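Local coordinates for 3-oxoadipate enol-lactonase (Burkholderia xenovorans, PDB 2XUA) that hydrolyses 3-oxoadipate enol-lactone to 3-oxoadipate, a step in the bacterial breakdown of catechol and related aromatic compounds, at the interface of chains A and B. Coordinates in Å, arbitrary orientation; residue numbers count along the deposited sequence, not the author numbering. Chains: chain A/B, 3-oxoadipate enol-lactonase.

The interface of chains A and B. Residues chain A 163, 166-167, 169-170; chain B 163, 167, 169-170.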
# COMPACT_ATOMS: atom_id res chain seq x y z
N TYR A 163 10.47 15.27 -8.05
CA TYR A 163 9.37 14.72 -7.26
C TYR A 163 9.93 13.58 -6.39
O TYR A 163 9.66 13.50 -5.18
CB TYR A 163 8.19 14.23 -8.13
CG TYR A 163 7.05 13.76 -7.26
CD1 TYR A 163 6.11 14.68 -6.75
CD2 TYR A 163 6.91 12.41 -6.92
CE1 TYR A 163 5.01 14.23 -5.87
CE2 TYR A 163 5.87 11.98 -6.05
CZ TYR A 163 4.95 12.87 -5.54
OH TYR A 163 3.96 12.41 -4.65
N ARG A 166 11.93 14.89 -3.53
CA ARG A 166 11.12 15.54 -2.50
C ARG A 166 10.22 14.59 -1.73
O ARG A 166 9.79 14.90 -0.64
CB ARG A 166 10.23 16.59 -3.17
CG ARG A 166 11.10 17.81 -3.54
CD ARG A 166 10.44 18.77 -4.52
NE ARG A 166 9.32 19.47 -3.91
CZ ARG A 166 8.57 20.35 -4.54
NH1 ARG A 166 8.85 20.69 -5.80
NH2 ARG A 166 7.59 20.95 -3.87
N GLU A 167 9.88 13.45 -2.35
CA GLU A 167 8.85 12.58 -1.82
C GLU A 167 9.37 11.13 -1.66
O GLU A 167 8.82 10.19 -2.31
CB GLU A 167 7.63 12.59 -2.73
CG GLU A 167 6.93 13.99 -2.92
CD GLU A 167 6.26 14.47 -1.66
OE1 GLU A 167 5.94 15.68 -1.58
OE2 GLU A 167 6.06 13.63 -0.73
N VAL A 169 9.04 9.02 0.71
CA VAL A 169 8.09 8.03 1.35
C VAL A 169 7.14 7.53 0.24
O VAL A 169 6.93 6.31 0.11
CB VAL A 169 7.28 8.68 2.51
CG1 VAL A 169 6.06 7.79 2.98
CG2 VAL A 169 8.25 9.06 3.77
N VAL A 170 6.59 8.46 -0.55
CA VAL A 170 5.70 8.05 -1.69
C VAL A 170 6.52 7.13 -2.61
O VAL A 170 6.08 6.04 -3.00
CB VAL A 170 5.16 9.27 -2.50
CG1 VAL A 170 4.36 8.79 -3.72
CG2 VAL A 170 4.21 10.21 -1.60
N TYR B 163 2.80 18.47 8.59
CA TYR B 163 3.16 17.34 7.71
C TYR B 163 1.95 16.97 6.91
O TYR B 163 2.06 16.63 5.73
CB TYR B 163 3.64 16.14 8.52
CG TYR B 163 4.03 14.97 7.64
CD1 TYR B 163 5.30 14.86 7.16
CD2 TYR B 163 3.11 14.00 7.28
CE1 TYR B 163 5.66 13.82 6.30
CE2 TYR B 163 3.45 12.98 6.41
CZ TYR B 163 4.74 12.90 5.94
OH TYR B 163 5.12 11.90 5.10
N GLU B 167 1.82 16.91 2.89
CA GLU B 167 1.97 15.54 2.37
C GLU B 167 0.59 14.84 2.10
O GLU B 167 0.29 13.79 2.70
CB GLU B 167 2.89 14.74 3.31
CG GLU B 167 4.35 15.27 3.37
CD GLU B 167 5.20 14.75 2.19
OE1 GLU B 167 6.44 14.73 2.33
OE2 GLU B 167 4.64 14.36 1.17
N VAL B 169 -0.53 13.15 -0.42
CA VAL B 169 -0.49 11.83 -1.07
C VAL B 169 -0.17 10.74 -0.00
O VAL B 169 -0.83 9.70 0.04
CB VAL B 169 0.51 11.75 -2.29
CG1 VAL B 169 0.78 10.29 -2.72
CG2 VAL B 169 -0.05 12.46 -3.55
N VAL B 170 0.86 10.98 0.81
CA VAL B 170 1.20 10.07 1.94
C VAL B 170 -0.06 9.93 2.79
O VAL B 170 -0.46 8.84 3.12
CB VAL B 170 2.31 10.61 2.79
CG1 VAL B 170 2.57 9.61 3.98
CG2 VAL B 170 3.63 10.74 1.99
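A:Val170 and B:Val170 meet across a two-fold axis, their CG2 methyls 3.7 Å apart, where the first turns of two copies of helix 168-179 pack together. In this alpha/beta hydrolase the helix probably belongs to the cap domain, making the patch a cap-to-cap contact. In A:Val170 and B:Val170 CG1 lies anti to the backbone N (chi1 175° in A:Val170), which leaves CG2 beside that N and aimed at the partner chain. A:Val170 CG2 also rests 3.6 Å from B:Val169 CG1, the two side chains crossing at about a right angle; in the twin contact A:Val169 CG1 lies 4.0 Å from B:Val170 CG2. Short, branched valines suit this place, because their methyls interdigitate without long chains holding the helices apart.

Next to this tight apolar cluster, also on the axis, A:Glu167 and B:Glu167 approach from opposite directions, with OE2 to OE2 at 2.5 Å. Two ionised carboxylates would repel there, and their closeness could raise the pKa of one; either the acids share a proton, not seen, in a short hydrogen bond, or the pair is modelled too close. The carboxylate planes stand 84° apart, so the groups are crossed rather than stacked. CG of A:Glu167 lies 3.4 Å above one face of the A:Tyr163 ring, toward its rim, and the bend at chi2 (-68°) turns the carboxylate from there toward the partner acid.

Whether this patch belongs to a physiological dimer cannot be told from the structure alone. Packing is looser at the flanks. A:Arg166 brings its carbonyl O, not its guanidinium, toward the partner, and buries little surface. A:Tyr163 barely touches chain B, its phenol OH stopping 4.2 Å from B:Val169 CG2.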